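Long-range contacts in sugar ABC transporter, sugar-binding protein (Streptococcus pneumoniae, PDB 2I58), which probably serves as the extracellular sugar-binding component of an ABC importer, holding a galactose-glucose-fructose trisaccharide for delivery to the membrane transporter: residues A[11-16]-A[61-66]; A[95-100]-A[108-113]; A[273-278]-A[343-348]. All coordinates share one frame; numbering follows the deposited sequence.

Contact 1: residues A[11-16]-A[61-66]. With GLC (alpha-D-glucopyranose), chain C; FRU (beta-D-fructofuranose), chain B; GLA (alpha-D-galactopyranose), chain D.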
loop_
_atom_site.group_PDB
_atom_site.type_symbol
_atom_site.label_atom_id
_atom_site.label_comp_id
_atom_site.label_asym_id
_atom_site.label_seq_id
_atom_site.Cartn_x
_atom_site.Cartn_y
_atom_site.Cartn_z
ATOM N N PHE A 11 -10.031 -15.404 2.323
ATOM C CA PHE A 11 -10.672 -14.095 2.092
ATOM C C PHE A 11 -9.697 -13.053 1.556
ATOM O O PHE A 11 -9.034 -12.310 2.330
ATOM C CB PHE A 11 -11.283 -13.560 3.362
ATOM C CG PHE A 11 -12.149 -12.320 3.169
ATOM C CD1 PHE A 11 -13.464 -12.436 2.728
ATOM C CD2 PHE A 11 -11.667 -11.055 3.514
ATOM C CE1 PHE A 11 -14.257 -11.323 2.603
ATOM C CE2 PHE A 11 -12.463 -9.930 3.397
ATOM C CZ PHE A 11 -13.745 -10.059 2.942
ATOM N N ASN A 12 -9.644 -13.005 0.225
ATOM C CA ASN A 12 -8.678 -12.241 -0.478
ATOM C C ASN A 12 -9.137 -10.795 -0.462
ATOM O O ASN A 12 -10.341 -10.528 -0.593
ATOM C CB ASN A 12 -8.558 -12.736 -1.917
ATOM C CG ASN A 12 -7.423 -12.064 -2.663
ATOM O OD1 ASN A 12 -6.349 -11.873 -2.108
ATOM N ND2 ASN A 12 -7.671 -11.664 -3.895
ATOM N N GLN A 13 -8.171 -9.885 -0.238
ATOM C CA GLN A 13 -8.342 -8.457 -0.507
ATOM C C GLN A 13 -7.333 -7.992 -1.569
ATOM O O GLN A 13 -7.197 -6.807 -1.808
ATOM C CB GLN A 13 -8.103 -7.612 0.740
ATOM C CG GLN A 13 -9.084 -7.762 1.902
ATOM C CD GLN A 13 -8.839 -6.704 2.995
ATOM O OE1 GLN A 13 -8.948 -5.483 2.762
ATOM N NE2 GLN A 13 -8.541 -7.167 4.193
ATOM N N LYS A 14 -6.608 -8.887 -2.211
ATOM C CA LYS A 14 -5.619 -8.411 -3.162
ATOM C C LYS A 14 -6.016 -8.731 -4.640
ATOM O O LYS A 14 -5.718 -9.805 -5.175
ATOM C CB LYS A 14 -4.259 -8.948 -2.744
ATOM C CG LYS A 14 -3.161 -8.456 -3.609
ATOM C CD LYS A 14 -1.908 -8.120 -2.811
ATOM C CE LYS A 14 -0.887 -7.502 -3.722
ATOM N NZ LYS A 14 -1.297 -6.138 -4.087
ATOM N N LYS A 15 -6.673 -7.755 -5.269
ATOM C CA LYS A 15 -7.440 -7.922 -6.510
ATOM C C LYS A 15 -6.645 -7.959 -7.812
ATOM O O LYS A 15 -6.959 -8.692 -8.731
ATOM C CB LYS A 15 -8.450 -6.775 -6.618
ATOM C CG LYS A 15 -9.633 -6.919 -5.634
ATOM C CD LYS A 15 -10.829 -5.950 -5.916
ATOM C CE LYS A 15 -11.858 -5.954 -4.753
ATOM N NZ LYS A 15 -12.316 -7.342 -4.312
ATOM N N GLU A 16 -5.649 -7.102 -7.899
ATOM C CA GLU A 16 -4.672 -7.131 -8.980
ATOM C C GLU A 16 -4.166 -8.559 -9.233
ATOM O O GLU A 16 -3.857 -8.913 -10.384
ATOM C CB GLU A 16 -3.459 -6.240 -8.623
ATOM C CG GLU A 16 -3.783 -4.762 -8.415
ATOM C CD GLU A 16 -4.105 -4.358 -6.959
ATOM O OE1 GLU A 16 -4.052 -5.191 -6.030
ATOM O OE2 GLU A 16 -4.409 -3.170 -6.761
ATOM N N VAL A 61 -8.965 -18.552 6.256
ATOM C CA VAL A 61 -7.724 -17.823 6.167
ATOM C C VAL A 61 -8.125 -16.473 5.718
ATOM O O VAL A 61 -8.993 -16.346 4.895
ATOM C CB VAL A 61 -6.802 -18.389 5.087
ATOM C CG1 VAL A 61 -5.436 -17.594 5.029
ATOM C CG2 VAL A 61 -6.621 -19.910 5.260
ATOM N N VAL A 62 -7.486 -15.440 6.221
ATOM C CA VAL A 62 -7.875 -14.079 5.813
ATOM C C VAL A 62 -6.694 -13.254 5.381
ATOM O O VAL A 62 -5.675 -13.236 6.037
ATOM C CB VAL A 62 -8.533 -13.272 6.929
ATOM C CG1 VAL A 62 -8.755 -11.828 6.436
ATOM C CG2 VAL A 62 -9.829 -13.912 7.359
ATOM N N ASN A 63 -6.858 -12.549 4.286
ATOM C CA ASN A 63 -5.841 -11.644 3.895
ATOM C C ASN A 63 -6.148 -10.370 4.605
ATOM O O ASN A 63 -7.019 -9.661 4.183
ATOM C CB ASN A 63 -5.813 -11.451 2.386
ATOM C CG ASN A 63 -4.915 -10.316 1.964
ATOM O OD1 ASN A 63 -3.984 -9.927 2.673
ATOM N ND2 ASN A 63 -5.222 -9.739 0.827
ATOM N N ILE A 64 -5.428 -10.102 5.684
ATOM C CA ILE A 64 -5.638 -8.923 6.515
ATOM C C ILE A 64 -4.277 -8.199 6.688
ATOM O O ILE A 64 -3.259 -8.826 6.981
ATOM C CB ILE A 64 -6.264 -9.296 7.898
ATOM C CG1 ILE A 64 -6.459 -8.041 8.726
ATOM C CG2 ILE A 64 -5.373 -10.233 8.661
ATOM C CD1 ILE A 64 -7.330 -8.235 9.957
ATOM N N TYR A 65 -4.278 -6.880 6.521
ATOM C CA TYR A 65 -3.058 -6.136 6.481
ATOM C C TYR A 65 -2.657 -5.892 7.913
ATOM O O TYR A 65 -3.418 -5.289 8.666
ATOM C CB TYR A 65 -3.235 -4.848 5.720
ATOM C CG TYR A 65 -3.712 -5.093 4.317
ATOM C CD1 TYR A 65 -2.891 -5.670 3.347
ATOM C CD2 TYR A 65 -5.002 -4.796 3.958
ATOM C CE1 TYR A 65 -3.364 -5.914 2.026
ATOM C CE2 TYR A 65 -5.473 -5.033 2.657
ATOM C CZ TYR A 65 -4.654 -5.581 1.698
ATOM O OH TYR A 65 -5.191 -5.791 0.460
ATOM N N PRO A 66 -1.433 -6.301 8.279
ATOM C CA PRO A 66 -0.991 -6.562 9.628
ATOM C C PRO A 66 -0.725 -5.371 10.510
ATOM O O PRO A 66 -0.399 -5.548 11.696
ATOM C CB PRO A 66 0.314 -7.294 9.399
ATOM C CG PRO A 66 0.839 -6.687 8.195
ATOM C CD PRO A 66 -0.338 -6.498 7.315
HETATM C C1 GLC C . -4.998 -1.781 -2.047
HETATM C C2 GLC C . -4.478 -2.618 -3.190
HETATM C C3 GLC C . -4.027 -3.935 -2.679
HETATM C C4 GLC C . -3.050 -3.746 -1.525
HETATM C C5 GLC C . -3.615 -2.800 -0.460
HETATM C C6 GLC C . -2.636 -2.484 0.702
HETATM O O1 GLC C . -6.265 -2.353 -1.661
HETATM O O2 GLC C . -5.559 -2.876 -4.027
HETATM O O3 GLC C . -3.474 -4.553 -3.804
HETATM O O4 GLC C . -2.872 -5.014 -0.915
HETATM O O5 GLC C . -4.013 -1.587 -1.026
HETATM O O6 GLC C . -3.302 -1.632 1.524
HETATM C C1 FRU B . -8.023 -1.511 -2.798
HETATM C C2 FRU B . -7.554 -1.966 -1.436
HETATM C C3 FRU B . -8.653 -2.906 -0.970
HETATM C C4 FRU B . -8.628 -2.754 0.536
HETATM C C5 FRU B . -8.318 -1.292 0.735
HETATM C C6 FRU B . -7.475 -1.169 1.995
HETATM O O1 FRU B . -8.923 -0.443 -2.448
HETATM O O3 FRU B . -8.353 -4.244 -1.342
HETATM O O4 FRU B . -9.878 -3.091 1.142
HETATM O O5 FRU B . -7.628 -0.869 -0.445
HETATM O O6 FRU B . -7.530 0.163 2.601
HETATM C C1 GLA D . -2.636 -0.577 2.266
HETATM C C2 GLA D . -3.121 -0.628 3.718
HETATM C C3 GLA D . -4.539 -0.088 3.798
HETATM C C4 GLA D . -4.616 1.253 3.127
HETATM C C5 GLA D . -4.124 1.186 1.697
HETATM C C6 GLA D . -4.022 2.606 1.179
HETATM O O2 GLA D . -2.993 -2.003 4.178
HETATM O O3 GLA D . -4.878 0.086 5.158
HETATM O O4 GLA D . -3.774 2.168 3.876
HETATM O O5 GLA D . -2.806 0.702 1.625
HETATM O O6 GLA D . -3.120 2.617 0.068
#
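Gln-13 links Asn-63 of strand 61-63 to the bound sugar. Gln-13 NE2 donates to the backbone O of Asn-63 at 2.9 Å, in the carbonyl plane, while OE1 of the same amide accepts from O4 of the fructose at 3.0 Å; gripped at both ends, the amide can rotate little. Its CG lies opposite the carbonyl carbon (chi1 -66°), and the extended chain carries the amide out between Asn-63 and the fructose. Tyr-65 crosses this side chain with its ring turned 67° from the amide plane. Tyr-65 OH makes a weak bond to glucose O4 (2.8 Å), and C6 of that glucose lies over one ring face, toward the rim. Lys-14 NZ donates to glucose O3 at 2.7 Å and pairs with Glu-16, whose OE2 accepts from glucose O2 at 3.0 Å. Binding loops that follow strand ends are characteristic of the alpha/beta lobes of periplasmic-type binding proteins, and here strand 6-11 runs parallel to 61-63 in a five-stranded sheet. Phe-11 N donates to Val-61 O at 2.9 Å, and Asn-63 N to Phe-11 O, also at 2.9 Å. Asn-12 OD1 accepts from the backbone N of Lys-14 in an Asx turn, and its ND2 bonds to Lys-14 O and to Asn-41. Behind the loop, Phe-11 and Val-62 point the same way from the sheet, both resting on Leu-49 of helix 45-54.

Contact 2: residues A[95-100]-A[108-113]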
loop_
_atom_site.group_PDB
_atom_site.type_symbol
_atom_site.label_atom_id
_atom_site.label_comp_id
_atom_site.label_asym_id
_atom_site.label_seq_id
_atom_site.Cartn_x
_atom_site.Cartn_y
_atom_site.Cartn_z
ATOM N N GLY A 95 12.784 -10.490 10.726
ATOM C CA GLY A 95 11.932 -10.489 11.920
ATOM C C GLY A 95 10.656 -9.744 11.622
ATOM O O GLY A 95 10.218 -8.869 12.382
ATOM N N TYR A 96 10.104 -10.108 10.473
ATOM C CA TYR A 96 9.018 -9.388 9.843
ATOM C C TYR A 96 7.641 -9.884 10.322
ATOM O O TYR A 96 6.690 -9.118 10.346
ATOM C CB TYR A 96 9.136 -9.453 8.316
ATOM C CG TYR A 96 8.407 -8.335 7.624
ATOM C CD1 TYR A 96 8.719 -7.014 7.905
ATOM C CD2 TYR A 96 7.390 -8.593 6.699
ATOM C CE1 TYR A 96 8.036 -5.962 7.295
ATOM C CE2 TYR A 96 6.698 -7.550 6.074
ATOM C CZ TYR A 96 7.028 -6.232 6.380
ATOM O OH TYR A 96 6.368 -5.172 5.792
ATOM N N ALA A 97 7.526 -11.143 10.708
ATOM C CA ALA A 97 6.386 -11.526 11.512
ATOM C C ALA A 97 6.324 -10.676 12.800
ATOM O O ALA A 97 5.304 -10.099 13.106
ATOM C CB ALA A 97 6.448 -12.988 11.856
ATOM N N GLU A 98 7.433 -10.586 13.524
ATOM C CA GLU A 98 7.429 -9.983 14.856
ATOM C C GLU A 98 7.317 -8.447 14.824
ATOM O O GLU A 98 7.210 -7.819 15.877
ATOM C CB GLU A 98 8.656 -10.429 15.692
ATOM C CG GLU A 98 8.810 -11.958 15.940
ATOM C CD GLU A 98 9.478 -12.747 14.726
ATOM O OE1 GLU A 98 10.379 -12.181 14.023
ATOM O OE2 GLU A 98 9.118 -13.945 14.465
ATOM N N LYS A 99 7.361 -7.855 13.635
ATOM C CA LYS A 99 7.220 -6.406 13.503
ATOM C C LYS A 99 5.766 -5.997 13.719
ATOM O O LYS A 99 5.451 -4.823 13.915
ATOM C CB LYS A 99 7.695 -5.945 12.123
ATOM C CG LYS A 99 8.173 -4.502 12.083
ATOM N N TYR A 100 4.891 -6.993 13.679
ATOM C CA TYR A 100 3.435 -6.825 13.919
ATOM C C TYR A 100 2.904 -7.773 15.002
ATOM O O TYR A 100 1.754 -8.168 15.005
ATOM C CB TYR A 100 2.643 -7.030 12.613
ATOM C CG TYR A 100 3.241 -6.321 11.421
ATOM C CD1 TYR A 100 3.180 -4.941 11.318
ATOM C CD2 TYR A 100 3.857 -7.022 10.392
ATOM C CE1 TYR A 100 3.741 -4.258 10.213
ATOM C CE2 TYR A 100 4.414 -6.350 9.284
ATOM C CZ TYR A 100 4.348 -4.962 9.208
ATOM O OH TYR A 100 4.893 -4.252 8.161
ATOM N N ASN A 108 -0.110 -13.173 12.117
ATOM C CA ASN A 108 -0.234 -12.822 10.706
ATOM C C ASN A 108 1.057 -13.128 10.028
ATOM O O ASN A 108 2.076 -12.583 10.438
ATOM C CB ASN A 108 -0.483 -11.324 10.543
ATOM C CG ASN A 108 -0.780 -10.914 9.094
ATOM O OD1 ASN A 108 0.139 -10.535 8.348
ATOM N ND2 ASN A 108 -2.073 -10.957 8.693
ATOM N N VAL A 109 1.029 -13.986 9.011
ATOM C CA VAL A 109 2.199 -14.234 8.191
ATOM C C VAL A 109 2.235 -13.189 7.112
ATOM O O VAL A 109 1.407 -13.236 6.206
ATOM C CB VAL A 109 2.142 -15.550 7.471
ATOM C CG1 VAL A 109 3.492 -16.274 7.608
ATOM C CG2 VAL A 109 1.034 -16.379 8.035
ATOM N N PRO A 110 3.169 -12.217 7.205
ATOM C CA PRO A 110 3.268 -11.189 6.171
ATOM C C PRO A 110 4.295 -11.614 5.112
ATOM O O PRO A 110 5.506 -11.436 5.327
ATOM C CB PRO A 110 3.768 -9.963 6.955
ATOM C CG PRO A 110 4.467 -10.515 8.180
ATOM C CD PRO A 110 4.178 -11.994 8.264
ATOM N N PHE A 111 3.794 -12.187 4.009
ATOM C CA PHE A 111 4.640 -12.713 2.963
ATOM C C PHE A 111 5.478 -11.630 2.205
ATOM O O PHE A 111 6.682 -11.772 2.035
ATOM C CB PHE A 111 3.822 -13.540 1.963
ATOM C CG PHE A 111 3.159 -14.751 2.564
ATOM C CD1 PHE A 111 3.857 -15.925 2.738
ATOM C CD2 PHE A 111 1.818 -14.728 2.894
ATOM C CE1 PHE A 111 3.242 -17.004 3.278
ATOM C CE2 PHE A 111 1.181 -15.801 3.436
ATOM C CZ PHE A 111 1.866 -16.921 3.629
ATOM N N THR A 112 4.822 -10.556 1.783
ATOM C CA THR A 112 5.401 -9.511 0.928
ATOM C C THR A 112 5.104 -8.217 1.601
ATOM O O THR A 112 4.246 -8.149 2.434
ATOM C CB THR A 112 4.770 -9.531 -0.510
ATOM O OG1 THR A 112 3.437 -8.979 -0.553
ATOM C CG2 THR A 112 4.714 -10.954 -1.001
ATOM N N ALA A 113 5.799 -7.167 1.258
ATOM C CA ALA A 113 5.511 -5.887 1.879
ATOM C C ALA A 113 5.477 -4.862 0.772
ATOM O O ALA A 113 6.365 -4.872 -0.090
ATOM C CB ALA A 113 6.570 -5.569 2.836
#
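Tyr-96 lays its ring along the backbone and ring of Pro-110, its side chain running antiparallel to the proline ring. At CB the chain turns so that CG stands opposite the backbone N (chi1 -158°), which carries the ring along the 108-113 segment. Tyr-96 CD2 then comes to 3.7 Å from Pro-110 O, which sits level with the rim of the ring, and to 3.8 Å from Pro-110 CG. One atom further, Tyr-96 CE2 is shared between Pro-110 CB at 3.9 Å and the methyl CB of Ala-113 at 3.8 Å. Tyr-96 CZ passes the same methyl, 3.6 Å from Ala-113 CB. At the tip, Tyr-96 OH lies against Ala-113 CB (3.0 Å) and accepts a hydrogen bond from Tyr-100 OH at 2.9 Å, so the polar end of the ring is served from within its own segment. Tyr-100 also places CE2 over one face of the Tyr-96 ring, near the rim, and meets Pro-110 CG with the edge of its own ring (CD2, 4.2 Å). Pro-110 is thus packed against both tyrosines, with Ala-97 against its CD; this is apolar packing rather than strand pairing. A backbone bond from Tyr-100 N to Ala-97 O holds the turn that brings the two phenols together. Phe-341 adds an edge-to-face ring to Tyr-96. Strand 109-110 is an outermost strand of the five-stranded sheet, beside 282-285; the side chains of Val-109 and Phe-111, which leave the backbone on the side away from the tyrosines, touch helix 292-303, and Thr-112 touches helix 305-315.

Contact 3: residues A[273-278]-A[343-348]. With GLA (alpha-D-galactopyranose), chain D.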
loop_
_atom_site.group_PDB
_atom_site.type_symbol
_atom_site.label_atom_id
_atom_site.label_comp_id
_atom_site.label_asym_id
_atom_site.label_seq_id
_atom_site.Cartn_x
_atom_site.Cartn_y
_atom_site.Cartn_z
ATOM N N SER A 273 14.404 11.448 1.133
ATOM C CA SER A 273 13.232 10.750 0.627
ATOM C C SER A 273 12.778 9.521 1.461
ATOM O O SER A 273 13.577 8.842 2.108
ATOM C CB SER A 273 13.512 10.321 -0.779
ATOM O OG SER A 273 14.553 9.394 -0.722
ATOM N N LEU A 274 11.472 9.251 1.423
ATOM C CA LEU A 274 10.878 8.109 2.132
ATOM C C LEU A 274 9.862 7.327 1.315
ATOM O O LEU A 274 9.300 7.818 0.360
ATOM C CB LEU A 274 10.181 8.560 3.394
ATOM C CG LEU A 274 11.107 9.335 4.327
ATOM C CD1 LEU A 274 10.269 10.170 5.358
ATOM C CD2 LEU A 274 12.058 8.369 5.018
ATOM N N THR A 275 9.675 6.081 1.706
ATOM C CA THR A 275 8.508 5.349 1.338
ATOM C C THR A 275 7.788 4.807 2.569
ATOM O O THR A 275 8.283 4.805 3.700
ATOM C CB THR A 275 8.823 4.229 0.368
ATOM O OG1 THR A 275 7.606 3.508 0.001
ATOM C CG2 THR A 275 9.808 3.327 1.008
ATOM N N VAL A 276 6.564 4.377 2.329
ATOM C CA VAL A 276 5.674 3.936 3.381
ATOM C C VAL A 276 4.982 2.688 2.872
ATOM O O VAL A 276 4.779 2.546 1.666
ATOM C CB VAL A 276 4.630 5.011 3.694
ATOM C CG1 VAL A 276 3.546 5.032 2.636
ATOM C CG2 VAL A 276 4.021 4.815 5.106
ATOM N N GLY A 277 4.637 1.808 3.819
ATOM C CA GLY A 277 4.020 0.529 3.544
ATOM C C GLY A 277 4.157 -0.450 4.679
ATOM O O GLY A 277 4.754 -0.162 5.681
ATOM N N ALA A 278 3.635 -1.639 4.451
ATOM C CA ALA A 278 3.375 -2.670 5.478
ATOM C C ALA A 278 3.178 -4.051 4.763
ATOM O O ALA A 278 3.225 -4.132 3.531
ATOM C CB ALA A 278 2.113 -2.294 6.294
ATOM N N ASP A 343 15.175 1.626 7.890
ATOM C CA ASP A 343 14.454 2.622 8.695
ATOM C C ASP A 343 13.994 3.818 7.809
ATOM O O ASP A 343 13.712 4.926 8.283
ATOM C CB ASP A 343 15.140 3.016 10.052
ATOM C CG ASP A 343 16.648 2.740 10.113
ATOM O OD1 ASP A 343 17.150 1.750 9.487
ATOM O OD2 ASP A 343 17.338 3.510 10.843
ATOM N N ARG A 344 13.902 3.565 6.507
ATOM C CA ARG A 344 13.331 4.514 5.570
ATOM C C ARG A 344 12.109 3.973 4.944
ATOM O O ARG A 344 11.676 4.549 3.987
ATOM C CB ARG A 344 14.318 4.856 4.461
ATOM C CG ARG A 344 15.307 5.915 4.894
ATOM C CD ARG A 344 16.617 5.878 4.111
ATOM N NE ARG A 344 16.544 6.721 2.920
ATOM C CZ ARG A 344 17.587 7.327 2.358
ATOM N NH1 ARG A 344 18.806 7.171 2.885
ATOM N NH2 ARG A 344 17.407 8.088 1.263
ATOM N N HIS A 345 11.554 2.876 5.479
ATOM C CA HIS A 345 10.279 2.275 4.979
ATOM C C HIS A 345 9.184 2.334 6.069
ATOM O O HIS A 345 8.749 1.315 6.606
ATOM C CB HIS A 345 10.540 0.827 4.443
ATOM C CG HIS A 345 9.337 0.127 3.843
ATOM N ND1 HIS A 345 9.387 -1.178 3.396
ATOM C CD2 HIS A 345 8.061 0.528 3.648
ATOM C CE1 HIS A 345 8.202 -1.543 2.939
ATOM N NE2 HIS A 345 7.380 -0.524 3.078
ATOM N N LEU A 346 8.723 3.543 6.381
ATOM C CA LEU A 346 7.751 3.731 7.513
ATOM C C LEU A 346 6.546 2.823 7.386
ATOM O O LEU A 346 6.047 2.571 6.265
ATOM C CB LEU A 346 7.163 5.143 7.610
ATOM C CG LEU A 346 7.883 6.333 7.023
ATOM C CD1 LEU A 346 6.976 7.551 7.101
ATOM C CD2 LEU A 346 9.248 6.535 7.760
ATOM N N VAL A 347 6.053 2.377 8.539
ATOM C CA VAL A 347 4.787 1.666 8.572
ATOM C C VAL A 347 3.718 2.696 8.441
ATOM O O VAL A 347 3.893 3.799 8.882
ATOM C CB VAL A 347 4.605 0.877 9.831
ATOM C CG1 VAL A 347 3.209 0.364 9.918
ATOM C CG2 VAL A 347 5.626 -0.273 9.854
ATOM N N TRP A 348 2.639 2.331 7.770
ATOM C CA TRP A 348 1.511 3.244 7.502
ATOM C C TRP A 348 1.144 3.991 8.731
ATOM O O TRP A 348 1.070 3.402 9.776
ATOM C CB TRP A 348 0.261 2.452 7.081
ATOM C CG TRP A 348 0.345 1.810 5.752
ATOM C CD1 TRP A 348 0.524 0.475 5.471
ATOM C CD2 TRP A 348 0.235 2.471 4.513
ATOM N NE1 TRP A 348 0.502 0.273 4.097
ATOM C CE2 TRP A 348 0.352 1.498 3.495
ATOM C CE3 TRP A 348 0.062 3.790 4.155
ATOM C CZ2 TRP A 348 0.316 1.827 2.158
ATOM C CZ3 TRP A 348 0.037 4.108 2.803
ATOM C CH2 TRP A 348 0.147 3.133 1.833
HETATM C C1 GLA D . -2.636 -0.577 2.266
HETATM C C2 GLA D . -3.121 -0.628 3.718
HETATM C C3 GLA D . -4.539 -0.088 3.798
HETATM C C4 GLA D . -4.616 1.253 3.127
HETATM C C5 GLA D . -4.124 1.186 1.697
HETATM C C6 GLA D . -4.022 2.606 1.179
HETATM O O2 GLA D . -2.993 -2.003 4.178
HETATM O O3 GLA D . -4.878 0.086 5.158
HETATM O O4 GLA D . -3.774 2.168 3.876
HETATM O O5 GLA D . -2.806 0.702 1.625
HETATM O O6 GLA D . -3.120 2.617 0.068
#
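Thr-275 and Val-276 pair in parallel with His-345 and Leu-346, forming a two-stranded ladder whose bonds differ in quality. Gly-277 N donates to Leu-346 O at 2.9 Å, nearly along the C=O axis. The two rungs before it are weak: Leu-346 N to Thr-275 O, bent to 123° at the hydrogen, and the long Thr-275 N to Arg-344 O. Leu-346 O gains a further CA-H contact from Val-276 CA at 3.2 Å. Polar side chains look outside the ladder: Thr-275 OG1 bonds to Tyr-116 N, while His-345, with CG opposite its backbone N (chi1 -177°), lays its ring edge along Val-276 and Gly-277; NE2 weakly donates to Asn-114 O, and ND1 weakly accepts from the backbone N of Phe-341. Asn-114 also serves the N of Ala-278. Trp-348 closes the far end by CH-pi contact: Val-276 CG1 lies over its six-membered ring (4.1 Å to the centroid) and Gly-277 CA over its five-membered ring (3.9 Å), with galactose on the opposite face. The two weak His-345 bonds would suit a neutral ring with its proton on NE2, and the indole, backed by aliphatic carbon, presents galactose with the aromatic platform familiar from sugar-binding sites.

From the N terminus, contact 1 closes the first loop, joining the ends of strands 6-11 and 61-63 across 44 intervening residues. Contact 2 closes a short loop, seven residues between its segments, that leads into edge strand 109-110. Contact 3 spans the 64 residues between 278 and 343, pairing strands 275-276 and 345-346 as a separate two-stranded parallel sheet. The three stand in series, with none nested or crossing. Contacts 1 and 2 belong to the same five-stranded sheet and meet where Ile-64 O probably accepts from Asn-108 ND2. Contact 2 touches contact 3 where both tyrosine hydroxyls pack on Ala-278. Contacts 1 and 3 do not touch, yet both reach the galactose, so the trisaccharide bridges them.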